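Local coordinates for RIM-binding protein, isoform F (Drosophila melanogaster, PDB 6Q9M) that probably works as a scaffold of the presynaptic active zone, its central fibronectin type III array belonging to a protein that couples synaptic vesicle recruitment to release sites, at residues A[207-215]-A[282-293]. Numbering follows the deposited sequence.
Sequences GLPDPPQEI and IRTKSRDSQSAD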
# COMPACT_ATOMS: atom_id res chain seq x y z
N GLY A 207 4.04 -23.48 -13.00
CA GLY A 207 4.99 -23.94 -13.99
C GLY A 207 5.07 -23.20 -15.31
O GLY A 207 5.95 -23.50 -16.13
N LEU A 208 4.16 -22.28 -15.54
CA LEU A 208 4.10 -21.63 -16.83
C LEU A 208 4.06 -20.11 -16.69
O LEU A 208 3.70 -19.58 -15.62
CB LEU A 208 2.87 -22.12 -17.60
CG LEU A 208 3.09 -23.38 -18.44
CD1 LEU A 208 3.08 -24.65 -17.60
CD2 LEU A 208 2.10 -23.43 -19.54
N PRO A 209 4.46 -19.38 -17.73
CA PRO A 209 4.51 -17.92 -17.63
C PRO A 209 3.18 -17.29 -17.25
O PRO A 209 2.12 -17.92 -17.28
CB PRO A 209 4.90 -17.49 -19.04
CG PRO A 209 5.56 -18.65 -19.66
CD PRO A 209 5.31 -19.88 -18.82
N ASP A 210 3.25 -16.02 -16.92
CA ASP A 210 2.09 -15.29 -16.46
C ASP A 210 1.68 -14.24 -17.47
O ASP A 210 2.53 -13.59 -18.10
CB ASP A 210 2.38 -14.62 -15.11
CG ASP A 210 2.15 -15.56 -13.94
OD1 ASP A 210 1.01 -16.07 -13.80
OD2 ASP A 210 3.12 -15.80 -13.19
N PRO A 211 0.38 -14.06 -17.67
CA PRO A 211 -0.07 -13.10 -18.68
C PRO A 211 0.21 -11.68 -18.22
O PRO A 211 0.34 -11.42 -17.01
CB PRO A 211 -1.58 -13.37 -18.77
CG PRO A 211 -1.94 -14.09 -17.47
CD PRO A 211 -0.71 -14.83 -17.05
N PRO A 212 0.36 -10.73 -19.15
CA PRO A 212 0.55 -9.34 -18.76
C PRO A 212 -0.70 -8.75 -18.13
O PRO A 212 -1.82 -9.20 -18.36
CB PRO A 212 0.87 -8.63 -20.09
CG PRO A 212 0.27 -9.49 -21.13
CD PRO A 212 0.41 -10.90 -20.61
N GLN A 213 -0.49 -7.72 -17.33
CA GLN A 213 -1.57 -7.00 -16.68
C GLN A 213 -1.70 -5.60 -17.28
O GLN A 213 -0.92 -5.20 -18.15
CB GLN A 213 -1.34 -6.92 -15.17
CG GLN A 213 -1.06 -8.26 -14.53
CD GLN A 213 -1.23 -8.22 -13.03
OE1 GLN A 213 -0.34 -8.60 -12.28
NE2 GLN A 213 -2.39 -7.74 -12.58
N GLU A 214 -2.69 -4.87 -16.78
CA GLU A 214 -2.95 -3.48 -17.17
C GLU A 214 -3.08 -3.36 -18.69
O GLU A 214 -2.51 -2.47 -19.33
CB GLU A 214 -1.86 -2.56 -16.63
CG GLU A 214 -1.88 -2.40 -15.12
CD GLU A 214 -0.70 -1.61 -14.58
OE1 GLU A 214 0.06 -1.04 -15.39
OE2 GLU A 214 -0.53 -1.56 -13.34
N ILE A 215 -3.87 -4.25 -19.26
CA ILE A 215 -4.16 -4.20 -20.69
C ILE A 215 -5.11 -3.05 -20.96
O ILE A 215 -6.15 -2.91 -20.30
CB ILE A 215 -4.77 -5.53 -21.15
CG1 ILE A 215 -3.87 -6.70 -20.77
CG2 ILE A 215 -5.07 -5.46 -22.64
CD1 ILE A 215 -4.33 -7.41 -19.52
N ILE A 282 -3.88 -10.86 -24.66
CA ILE A 282 -2.44 -10.99 -24.88
C ILE A 282 -1.90 -12.18 -24.10
O ILE A 282 -2.36 -12.51 -23.00
CB ILE A 282 -1.66 -9.72 -24.47
CG1 ILE A 282 -2.29 -8.49 -25.10
CG2 ILE A 282 -0.19 -9.83 -24.84
CD1 ILE A 282 -2.89 -7.61 -24.09
N ARG A 283 -0.89 -12.83 -24.68
CA ARG A 283 -0.23 -13.97 -24.07
C ARG A 283 1.25 -13.67 -23.87
O ARG A 283 1.89 -13.11 -24.77
CB ARG A 283 -0.38 -15.20 -24.94
CG ARG A 283 -1.70 -15.88 -24.79
CD ARG A 283 -2.28 -16.15 -26.18
NE ARG A 283 -3.65 -16.61 -26.05
CZ ARG A 283 -4.42 -16.99 -27.05
NH1 ARG A 283 -3.95 -16.94 -28.28
NH2 ARG A 283 -5.66 -17.36 -26.80
N THR A 284 1.78 -14.01 -22.70
CA THR A 284 3.22 -13.97 -22.51
C THR A 284 3.85 -15.23 -23.08
O THR A 284 3.46 -16.36 -22.73
CB THR A 284 3.60 -13.84 -21.04
OG1 THR A 284 2.90 -12.73 -20.46
CG2 THR A 284 5.10 -13.60 -20.92
N LYS A 285 4.87 -15.05 -23.90
CA LYS A 285 5.62 -16.13 -24.51
C LYS A 285 6.90 -16.30 -23.70
O LYS A 285 7.48 -15.33 -23.22
CB LYS A 285 5.89 -15.77 -25.99
CG LYS A 285 6.75 -16.71 -26.87
CD LYS A 285 6.77 -18.19 -26.49
CE LYS A 285 7.03 -19.07 -27.71
NZ LYS A 285 8.35 -18.78 -28.36
N SER A 286 7.35 -17.54 -23.53
CA SER A 286 8.62 -17.78 -22.86
C SER A 286 9.35 -18.91 -23.56
O SER A 286 8.97 -19.33 -24.66
CB SER A 286 8.42 -18.05 -21.36
OG SER A 286 8.46 -19.44 -21.06
N ARG A 287 10.39 -19.42 -22.89
CA ARG A 287 11.47 -20.12 -23.58
C ARG A 287 10.98 -21.35 -24.34
O ARG A 287 11.49 -21.65 -25.42
CB ARG A 287 12.56 -20.50 -22.58
CG ARG A 287 12.14 -21.43 -21.41
CD ARG A 287 11.46 -20.67 -20.27
NE ARG A 287 11.38 -21.44 -19.02
CZ ARG A 287 10.38 -21.33 -18.14
NH1 ARG A 287 10.39 -22.05 -17.03
NH2 ARG A 287 9.37 -20.49 -18.37
N ASP A 288 9.97 -22.06 -23.81
CA ASP A 288 9.37 -23.16 -24.54
C ASP A 288 7.84 -23.14 -24.55
O ASP A 288 7.24 -24.11 -25.01
CB ASP A 288 9.84 -24.51 -23.99
CG ASP A 288 11.36 -24.62 -23.90
OD1 ASP A 288 11.96 -24.04 -22.98
OD2 ASP A 288 11.96 -25.32 -24.75
N SER A 289 7.19 -22.08 -24.08
CA SER A 289 5.73 -22.12 -23.96
C SER A 289 5.17 -20.70 -23.87
O SER A 289 5.91 -19.74 -23.69
CB SER A 289 5.30 -22.95 -22.75
OG SER A 289 3.89 -22.97 -22.62
N GLN A 290 3.84 -20.60 -23.91
CA GLN A 290 3.09 -19.37 -23.83
C GLN A 290 2.13 -19.49 -22.63
O GLN A 290 1.52 -20.54 -22.38
CB GLN A 290 2.38 -19.07 -25.18
CG GLN A 290 1.25 -19.98 -25.61
CD GLN A 290 -0.14 -19.66 -25.04
OE1 GLN A 290 -0.69 -18.63 -25.31
NE2 GLN A 290 -0.78 -20.62 -24.45
N SER A 291 2.08 -18.42 -21.83
CA SER A 291 1.18 -18.25 -20.70
C SER A 291 -0.29 -18.39 -21.06
O SER A 291 -0.66 -18.38 -22.24
CB SER A 291 1.38 -16.86 -20.07
OG SER A 291 0.72 -15.87 -20.79
N ALA A 292 -1.15 -18.56 -20.05
CA ALA A 292 -2.58 -18.40 -20.26
C ALA A 292 -2.91 -16.96 -20.65
O ALA A 292 -2.08 -16.04 -20.54
CB ALA A 292 -3.33 -18.79 -18.99
N ASP A 293 -4.13 -16.77 -21.12
CA ASP A 293 -4.56 -15.45 -21.58
C ASP A 293 -4.87 -14.52 -20.42
O ASP A 293 -5.41 -14.93 -19.38
CB ASP A 293 -5.76 -15.60 -22.50
CG ASP A 293 -5.40 -16.23 -23.81
OD1 ASP A 293 -4.46 -17.05 -23.82
OD2 ASP A 293 -6.04 -15.92 -24.84
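P209 lays its ring over the hairpin formed by strand 283-286 and the returning chain 289-291, with CG 3.3 Å from S286 OG and CB 3.7 Å from S291 CB. Small serines suit these places, because they let the ring settle close to the backbone of both arms. Its neighbour R287 curls back on S286, the chain bent at chi2 (-81°), and NH2 of R287 donates to S286 OG at 3.0 Å, while the same NH2 lies obliquely beside P209 CD. Near the start of 207-215, the L208 side chain brings its CD2 methyl against S289 OG in a van der Waals contact.

Further along, T284 supplies the one hydrogen bond between the segments. Its OG1, anti to the carbonyl carbon (chi1 -52°), gives a short bond of 2.5 Å to D210 O, approaching at a C=O...O angle of 138° and tilted from the carbonyl plane. Threonine suits the place because its hydroxyl can donate to that carbonyl. P211 and P212 have no N-H to donate and meet the hairpin by ring packing. S291 OG binds within the hairpin: it accepts from T284 N and donates to A292 O at 2.8 Å. That same carbonyl oxygen lies 3.2 Å from P211 CB.

Toward I215 the contact becomes apolar. P212 CG meets the CG2 branch of I282 at 3.8 Å, and the I282 and I215 side chains slide past each other in opposite directions, CD1 of I282 meeting CG2 of I215 at 3.4 Å. W230 and Y245 extend this apolar cluster.

A proline-rich lead-in to strand 215-219 thus packs against a C-terminal hairpin whose strand 283-286 lies next to 242-246, consistent with an immunoglobulin-like (E-set) domain and reminiscent of fibronectin type III folds.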